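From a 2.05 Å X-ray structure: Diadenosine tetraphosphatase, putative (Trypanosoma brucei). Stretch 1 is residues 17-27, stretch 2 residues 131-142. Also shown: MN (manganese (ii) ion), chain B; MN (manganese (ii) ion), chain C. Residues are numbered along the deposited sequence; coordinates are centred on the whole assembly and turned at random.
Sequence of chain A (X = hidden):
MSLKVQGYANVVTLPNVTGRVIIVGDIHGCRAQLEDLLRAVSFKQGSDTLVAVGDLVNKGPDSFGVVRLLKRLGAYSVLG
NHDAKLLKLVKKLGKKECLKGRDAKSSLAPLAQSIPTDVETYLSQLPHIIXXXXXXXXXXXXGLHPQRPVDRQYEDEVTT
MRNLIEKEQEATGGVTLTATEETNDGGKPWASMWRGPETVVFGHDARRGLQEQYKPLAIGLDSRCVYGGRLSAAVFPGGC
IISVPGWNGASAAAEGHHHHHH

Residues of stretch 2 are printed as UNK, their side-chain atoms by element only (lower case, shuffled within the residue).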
# COMPACT_ATOMS: atom_id res chain seq x y z
N VAL A 17 -0.39 13.58 -13.30
CA VAL A 17 -1.60 12.80 -13.05
C VAL A 17 -2.66 13.69 -12.41
O VAL A 17 -2.70 13.87 -11.19
CB VAL A 17 -1.30 11.58 -12.15
CG1 VAL A 17 -2.60 10.83 -11.81
CG2 VAL A 17 -0.33 10.64 -12.86
N THR A 18 -3.53 14.25 -13.25
CA THR A 18 -4.60 15.14 -12.81
C THR A 18 -5.98 14.52 -13.00
O THR A 18 -6.99 15.09 -12.59
CB THR A 18 -4.56 16.49 -13.58
OG1 THR A 18 -4.83 16.25 -14.97
CG2 THR A 18 -3.18 17.13 -13.46
N GLY A 19 -6.02 13.36 -13.65
CA GLY A 19 -7.29 12.68 -13.85
C GLY A 19 -7.70 11.95 -12.59
O GLY A 19 -7.14 12.18 -11.51
N ARG A 20 -8.67 11.06 -12.72
CA ARG A 20 -9.18 10.28 -11.60
C ARG A 20 -8.13 9.26 -11.13
O ARG A 20 -7.51 8.58 -11.95
CB ARG A 20 -10.44 9.57 -12.07
CG ARG A 20 -11.28 8.90 -11.02
CD ARG A 20 -12.21 7.95 -11.76
NE ARG A 20 -13.21 7.32 -10.91
CZ ARG A 20 -13.81 6.18 -11.20
NH1 ARG A 20 -13.51 5.52 -12.32
NH2 ARG A 20 -14.73 5.70 -10.37
N VAL A 21 -7.93 9.16 -9.82
CA VAL A 21 -6.95 8.23 -9.26
C VAL A 21 -7.56 7.25 -8.27
O VAL A 21 -8.30 7.63 -7.37
CB VAL A 21 -5.80 9.00 -8.57
CG1 VAL A 21 -4.81 8.01 -7.92
CG2 VAL A 21 -5.08 9.88 -9.58
N ILE A 22 -7.24 5.97 -8.45
CA ILE A 22 -7.76 4.91 -7.61
C ILE A 22 -6.62 4.24 -6.84
O ILE A 22 -5.69 3.70 -7.43
CB ILE A 22 -8.52 3.88 -8.47
CG1 ILE A 22 -9.72 4.57 -9.13
CG2 ILE A 22 -9.00 2.71 -7.63
CD1 ILE A 22 -10.42 3.73 -10.16
N ILE A 23 -6.70 4.30 -5.52
CA ILE A 23 -5.68 3.73 -4.64
C ILE A 23 -6.28 2.56 -3.88
O ILE A 23 -7.28 2.71 -3.16
CB ILE A 23 -5.16 4.81 -3.66
CG1 ILE A 23 -4.70 6.04 -4.46
CG2 ILE A 23 -4.01 4.25 -2.82
CD1 ILE A 23 -4.33 7.23 -3.62
N VAL A 24 -5.66 1.39 -4.03
CA VAL A 24 -6.16 0.16 -3.41
C VAL A 24 -5.33 -0.41 -2.26
O VAL A 24 -4.10 -0.30 -2.26
CB VAL A 24 -6.40 -0.93 -4.50
CG1 VAL A 24 -5.17 -1.08 -5.37
CG2 VAL A 24 -6.76 -2.27 -3.86
N GLY A 25 -6.02 -0.99 -1.28
CA GLY A 25 -5.38 -1.57 -0.11
C GLY A 25 -4.67 -2.88 -0.36
O GLY A 25 -4.58 -3.34 -1.51
N ASP A 26 -4.17 -3.51 0.70
CA ASP A 26 -3.42 -4.77 0.60
C ASP A 26 -4.17 -5.82 -0.22
O ASP A 26 -5.26 -6.26 0.16
CB ASP A 26 -3.10 -5.31 2.00
CG ASP A 26 -2.21 -4.37 2.82
OD1 ASP A 26 -2.49 -3.15 2.85
OD2 ASP A 26 -1.24 -4.85 3.44
N ILE A 27 -3.57 -6.24 -1.33
CA ILE A 27 -4.18 -7.25 -2.21
C ILE A 27 -3.81 -8.69 -1.81
O ILE A 27 -4.67 -9.58 -1.81
CB ILE A 27 -3.78 -6.99 -3.68
CG1 ILE A 27 -4.31 -5.62 -4.13
CG2 ILE A 27 -4.39 -8.06 -4.57
CD1 ILE A 27 -3.72 -5.11 -5.44
N UNK A 131 4.12 10.34 -4.70
CA UNK A 131 3.44 11.61 -4.48
C UNK A 131 2.53 11.93 -5.68
O UNK A 131 2.97 11.85 -6.83
n UNK A 131 5.70 14.72 -2.04
n UNK A 131 7.48 16.17 -1.99
n UNK A 131 5.62 16.60 -0.72
c UNK A 131 6.26 15.84 -1.59
c UNK A 131 5.47 12.53 -3.19
c UNK A 131 4.45 12.75 -4.30
c UNK A 131 6.34 13.78 -2.96
N UNK A 132 1.28 12.29 -5.39
CA UNK A 132 0.29 12.63 -6.42
C UNK A 132 -0.20 14.02 -6.02
O UNK A 132 -1.32 14.19 -5.50
c UNK A 132 -1.38 9.14 -6.18
c UNK A 132 -1.89 11.95 -7.52
c UNK A 132 -0.37 10.20 -6.56
c UNK A 132 -0.90 11.63 -6.39
N UNK A 133 0.63 15.04 -6.27
CA UNK A 133 0.36 16.45 -5.95
C UNK A 133 -0.93 17.09 -6.45
O UNK A 133 -1.50 17.93 -5.77
c UNK A 133 1.62 17.17 -6.44
c UNK A 133 1.90 14.90 -7.03
c UNK A 133 2.11 16.29 -7.57
N UNK A 134 -1.41 16.69 -7.62
CA UNK A 134 -2.64 17.26 -8.16
C UNK A 134 -3.82 17.05 -7.21
O UNK A 134 -4.74 17.88 -7.15
c UNK A 134 -2.95 16.65 -9.53
N UNK A 135 -3.79 15.94 -6.48
CA UNK A 135 -4.86 15.60 -5.54
C UNK A 135 -4.41 15.76 -4.09
O UNK A 135 -5.14 15.38 -3.17
c UNK A 135 -5.61 13.22 -8.20
c UNK A 135 -5.31 14.16 -5.79
c UNK A 135 -7.52 14.21 -8.67
n UNK A 135 -6.58 13.40 -9.15
c UNK A 135 -5.98 13.95 -7.11
n UNK A 135 -7.17 14.55 -7.44
N UNK A 136 -3.22 16.34 -3.91
CA UNK A 136 -2.62 16.55 -2.60
C UNK A 136 -2.60 15.24 -1.79
O UNK A 136 -3.03 15.19 -0.64
n UNK A 136 -3.42 18.24 0.53
c UNK A 136 -2.65 18.01 -0.52
c UNK A 136 -3.35 17.64 -1.82
o UNK A 136 -1.42 18.09 -0.47
N UNK A 137 -2.10 14.18 -2.42
CA UNK A 137 -2.02 12.86 -1.81
C UNK A 137 -0.60 12.27 -1.82
O UNK A 137 0.22 12.62 -2.67
c UNK A 137 -2.98 11.87 -2.55
c UNK A 137 -4.41 12.08 -2.04
c UNK A 137 -2.56 10.43 -2.33
N UNK A 138 -0.31 11.39 -0.86
CA UNK A 138 0.97 10.70 -0.78
C UNK A 138 0.72 9.24 -0.36
O UNK A 138 -0.01 8.98 0.60
c UNK A 138 2.41 12.76 -0.22
c UNK A 138 1.92 11.37 0.22
c UNK A 138 3.49 13.52 2.44
se UNK A 138 4.08 13.34 0.62
N UNK A 139 1.31 8.30 -1.09
CA UNK A 139 1.12 6.89 -0.81
C UNK A 139 2.38 6.21 -0.27
O UNK A 139 3.46 6.35 -0.83
c UNK A 139 -0.58 6.80 -2.70
c UNK A 139 0.38 4.67 -1.83
c UNK A 139 0.66 6.14 -2.12
N UNK A 140 2.22 5.49 0.85
CA UNK A 140 3.29 4.73 1.48
C UNK A 140 2.63 3.44 1.99
O UNK A 140 1.42 3.42 2.22
c UNK A 140 3.91 5.52 2.65
N UNK A 141 3.39 2.37 2.17
CA UNK A 141 2.80 1.11 2.60
C UNK A 141 2.23 1.09 4.02
O UNK A 141 1.08 0.69 4.23
c UNK A 141 3.25 -1.36 2.90
n UNK A 141 2.71 -3.19 3.99
c UNK A 141 3.79 -0.05 2.43
c UNK A 141 3.60 -2.14 3.96
c UNK A 141 1.86 -3.07 2.99
n UNK A 141 2.16 -1.98 2.32
N UNK A 142 3.03 1.52 5.00
CA UNK A 142 2.59 1.53 6.39
C UNK A 142 2.36 2.93 6.94
O UNK A 142 1.45 3.15 7.75
c UNK A 142 3.62 0.79 7.27
MN MN B . -0.43 -6.74 4.33
MN MN C . 2.50 -5.04 5.42
O HOH W 1 -2.34 -7.03 5.47

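Position 131 carries a long side chain of three carbons, a nitrogen, and then a carbon bearing two more nitrogens. This guanidinium group, out of reach of stretch 1, identifies Arg 131. At position 132 there are four carbons, forked at the first, with one arm two carbons long; CB points toward stretch 1, and the carbons beyond it meet Val 17, Val 21 and Ile 23. The fork and the unequal arms make it Ile 132. Its CD1 lies 4.0 Å from Val 21 CG1 and 4.3 Å from Ile 23 CD1, while its CG2 approaches Val 17 CG1 at 4.5 Å, so one side chain meets three apolar residues of the facing segment.

The three carbons at position 133 close a ring onto the backbone nitrogen and make no contact with stretch 1; the ring defines Pro 133. Position 134 has a single side-chain carbon, CB, which sits 3.2 Å from the backbone O of Val 17 and 4.0 Å from Thr 18 CG2, packing closely against the loop that precedes the strand of stretch 1. One carbon alone makes it Ala 134.

At position 135 one carbon leads to a five-membered ring of three carbons and two nitrogens; a ring nitrogen reaches the backbone O of Gly 19, and a ring carbon meets Val 21. This is the imidazole of His 135. NE2 donates a hydrogen bond to Gly 19 O, with a distance of 2.7 Å and an angle of 161° at the hydrogen. The acceptor lies at the ring edge, near its plane, as suits an N-H directed outward from the ring. The same ring packs on aliphatic carbon, with CD2 3.7 Å from Val 21 CG2.

Position 136 shows two carbons, the second carrying one oxygen and one nitrogen, remote from stretch 1. Given the carboxamide, this is Asn 136. Its backbone N bonds to Pro 133 O within the turn. Position 137 has one carbon carrying two others, and this compact fork meets Ile 23; it is Val 137, whose CG1 is 3.9 Å from Ile 23 CD1.

An unbranched chain of two carbons, selenium and a final carbon occupies position 138, its CB pointing away from stretch 1, which identifies Met 138 as selenomethionine. Position 139 again has a three-carbon fork in contact with Ile 23 and is Val 139, with CG2 3.9 Å from Ile 23 CD1. The lone carbon at position 140, out of reach, gives Ala 140.

A carbon and a five-membered ring with two nitrogens occupy position 141, where a ring carbon lies near Asp 26; this is His 141. Its CE1 lies 3.6 Å from Asp 26 OD2, which approaches the ring edge near its plane. Position 142, with one carbon and no contact, is Ala 142.

The contact combines three elements. Ile 23 CD1 reaches Ile 132, Val 137 and Val 139, joining the strands through apolar packing, while the His 135 hydrogen bond secures the loop before the strand of stretch 1. At the other end, Asp 26 OD2 binds the manganese of chain B at 2.2 Å and His 141 NE2 binds that of chain C at 2.3 Å, so the two stretches deliver neighbouring ligands to a pair of metal ions.

Stretch 2 131-142: RIPAHNVMVAHA
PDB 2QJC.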